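Local coordinates for protein protease inhibitor SGPI-2 (Schistocerca gregaria, PDB 3TVJ) that inhibits chymotrypsin-like serine proteases as a small pacifastin-family domain, its natural form acting on alpha-chymotrypsin and pancreatic elastase, at residues 18-23 against 27-32. The protein carries 5 engineered substitutions. Numbering follows the deposited sequence.
Sequences NTCRCG and KSAVCT. Engineered in segment 27-32: Val30 (natural residue Ala).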
ATOM      1  N   ASN C  18     -14.728  12.654  -7.387  1.00 15.26           N
ATOM      2  CA  ASN C  18     -13.464  12.607  -8.067  1.00 15.23           C
ATOM      3  C   ASN C  18     -12.978  14.000  -8.485  1.00 15.38           C
ATOM      4  O   ASN C  18     -13.778  14.947  -8.623  1.00 17.75           O
ATOM      5  CB  ASN C  18     -13.543  11.703  -9.302  1.00 14.57           C
ATOM      6  CG  ASN C  18     -13.403  10.222  -8.952  1.00 13.36           C
ATOM      7  OD1 ASN C  18     -12.396   9.822  -8.298  1.00 12.93           O
ATOM      8  ND2 ASN C  18     -14.477   9.416  -9.242  1.00 15.12           N
ATOM      9  N   THR C  19     -11.662  14.104  -8.593  1.00 13.99           N
ATOM     10  CA  THR C  19     -10.991  15.289  -9.093  1.00 16.19           C
ATOM     11  C   THR C  19     -10.574  15.039 -10.516  1.00 13.18           C
ATOM     12  O   THR C  19      -9.992  14.005 -10.853  1.00 13.57           O
ATOM     13  CB  THR C  19      -9.795  15.661  -8.214  1.00 17.84           C
ATOM     14  OG1 THR C  19     -10.288  15.815  -6.840  1.00 22.74           O
ATOM     15  CG2 THR C  19      -9.173  16.971  -8.716  1.00 23.06           C
ATOM     16  N   CYS C  20     -10.834  15.997 -11.342  1.00 14.12           N
ATOM     17  CA  CYS C  20     -10.590  15.908 -12.789  1.00 13.70           C
ATOM     18  C   CYS C  20      -9.888  17.149 -13.273  1.00 14.65           C
ATOM     19  O   CYS C  20     -10.061  18.236 -12.710  1.00 15.01           O
ATOM     20  CB  CYS C  20     -11.904  15.767 -13.599  1.00 14.99           C
ATOM     21  SG  CYS C  20     -13.019  14.413 -13.099  1.00 14.67           S
ATOM     22  N   ARG C  21      -9.203  17.040 -14.423  1.00 13.64           N
ATOM     23  CA  ARG C  21      -8.678  18.160 -15.151  1.00 14.46           C
ATOM     24  C   ARG C  21      -9.393  18.147 -16.491  1.00 14.06           C
ATOM     25  O   ARG C  21      -9.520  17.100 -17.154  1.00 15.22           O
ATOM     26  CB  ARG C  21      -7.187  18.026 -15.439  1.00 16.19           C
ATOM     27  CG  ARG C  21      -6.306  18.180 -14.246  1.00 18.68           C
ATOM     28  CD  ARG C  21      -4.827  18.622 -14.639  1.00 28.92           C
ATOM     29  NE  ARG C  21      -4.801  19.964 -15.264  1.00 29.93           N
ATOM     30  CZ  ARG C  21      -3.965  20.357 -16.249  1.00 29.64           C
ATOM     31  NH1 ARG C  21      -2.990  19.569 -16.728  1.00 23.60           N
ATOM     32  NH2 ARG C  21      -4.078  21.574 -16.756  1.00 35.06           N
ATOM     33  N   CYS C  22      -9.927  19.311 -16.874  1.00 15.50           N
ATOM     34  CA  CYS C  22     -10.720  19.350 -18.081  1.00 17.44           C
ATOM     35  C   CYS C  22      -9.879  19.438 -19.353  1.00 18.38           C
ATOM     36  O   CYS C  22      -8.910  20.233 -19.437  1.00 19.97           O
ATOM     37  CB  CYS C  22     -11.637  20.558 -18.045  1.00 19.45           C
ATOM     38  SG  CYS C  22     -12.876  20.724 -19.357  1.00 25.63           S
ATOM     39  N   GLY C  23     -10.317  18.715 -20.370  1.00 19.24           N
ATOM     40  CA  GLY C  23      -9.711  18.746 -21.684  1.00 20.73           C
ATOM     41  C   GLY C  23      -9.929  20.019 -22.441  1.00 21.14           C
ATOM     42  O   GLY C  23     -10.750  20.863 -22.064  1.00 22.30           O
ATOM     43  N   LYS C  27     -15.328  18.904 -23.203  1.00 29.37           N
ATOM     44  CA  LYS C  27     -16.285  17.746 -23.313  1.00 30.76           C
ATOM     45  C   LYS C  27     -15.584  16.445 -22.923  1.00 29.16           C
ATOM     46  O   LYS C  27     -16.010  15.359 -23.326  1.00 30.32           O
ATOM     47  CB  LYS C  27     -16.792  17.577 -24.791  1.00 31.34           C
ATOM     48  CG  LYS C  27     -17.476  18.754 -25.378  1.00 36.96           C
ATOM     49  N   SER C  28     -14.475  16.559 -22.151  1.00 25.61           N
ATOM     50  CA  SER C  28     -13.675  15.428 -21.768  1.00 23.38           C
ATOM     51  C   SER C  28     -12.889  15.810 -20.542  1.00 22.58           C
ATOM     52  O   SER C  28     -12.654  17.006 -20.297  1.00 22.84           O
ATOM     53  CB  SER C  28     -12.752  15.071 -22.917  1.00 24.95           C
ATOM     54  OG  SER C  28     -11.870  16.152 -23.186  1.00 24.71           O
ATOM     55  N   ALA C  29     -12.394  14.788 -19.837  1.00 19.10           N
ATOM     56  CA  ALA C  29     -11.576  15.019 -18.676  1.00 15.65           C
ATOM     57  C   ALA C  29     -10.745  13.757 -18.354  1.00 15.87           C
ATOM     58  O   ALA C  29     -10.986  12.609 -18.838  1.00 17.51           O
ATOM     59  CB  ALA C  29     -12.464  15.418 -17.447  1.00 19.23           C
ATOM     60  N   VAL C  30      -9.734  13.986 -17.538  1.00 13.24           N
ATOM     61  CA  VAL C  30      -9.012  12.957 -16.921  1.00 11.62           C
ATOM     62  C   VAL C  30      -9.270  13.083 -15.439  1.00 12.86           C
ATOM     63  O   VAL C  30      -9.376  14.220 -14.964  1.00 12.35           O
ATOM     64  CB  VAL C  30      -7.465  13.034 -17.287  1.00 11.99           C
ATOM     65  CG1 VAL C  30      -7.254  12.789 -18.820  1.00 13.62           C
ATOM     66  CG2 VAL C  30      -6.839  14.332 -16.821  1.00 12.69           C
ATOM     67  N   CYS C  31      -9.425  11.981 -14.738  1.00 11.14           N
ATOM     68  CA  CYS C  31      -9.957  12.020 -13.371  1.00 12.61           C
ATOM     69  C   CYS C  31      -9.274  10.966 -12.527  1.00 11.83           C
ATOM     70  O   CYS C  31      -8.810   9.958 -13.029  1.00 11.60           O
ATOM     71  CB  CYS C  31     -11.469  11.761 -13.317  1.00 14.40           C
ATOM     72  SG  CYS C  31     -12.502  12.859 -14.334  1.00 13.80           S
ATOM     73  N   THR C  32      -9.367  11.201 -11.232  1.00 11.42           N
ATOM     74  CA  THR C  32      -9.062  10.214 -10.236  1.00 11.53           C
ATOM     75  C   THR C  32     -10.018   8.992 -10.253  1.00 11.51           C
ATOM     76  O   THR C  32     -11.002   9.014 -10.979  1.00 10.91           O
ATOM     77  CB  THR C  32      -8.998  10.819  -8.855  1.00 11.97           C
ATOM     78  OG1 THR C  32     -10.261  11.443  -8.541  1.00 12.59           O
ATOM     79  CG2 THR C  32      -7.873  11.850  -8.725  1.00 12.29           C
TER
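The hydroxyl of Thr32 grips Asn18 and Thr19 together: OG1 gives its proton to Asn18 OD1 (2.7 Å), tilted from the carbonyl plane, and accepts a hydrogen bond from Thr19 N (3.0 Å). A chi1 of 59° sets OG1 between the backbone N and carbonyl carbon of Thr32, where it can serve both, while CG2 rests beside Thr19 O (3.7 Å). Thr32 N bonds back to that carbonyl. An alanine in place of Thr32 would probably leave Thr19 N without its acceptor and take one of the donors from Asn18 OD1. Asn18 ND2 holds the backbone O of Leu34, part of the reactive bond, a site altered in this engineered variant. Further along, Cys20 and Cys31 form a non-hydrogen-bonded pair, CA atoms 4.0 Å apart, whose cross-strand disulfide staples the hairpin of this disulfide-rich domain; Cys22 ties the same strand to Cys7. On this face, the methyl of Ala29 packs against Cys20 CB (3.9 Å). The other face carries Arg21 and the engineered Val30, a hydrogen-bonded pair, each N bonded to the other's O. Gly23 N finally reaches Ser28 O (2.9 Å) near the turn. Strand 18-22 of this antiparallel hairpin is the middle one of three, flanked by 12-15, while 29-32 continues the sheet into a strand of another protein's chain.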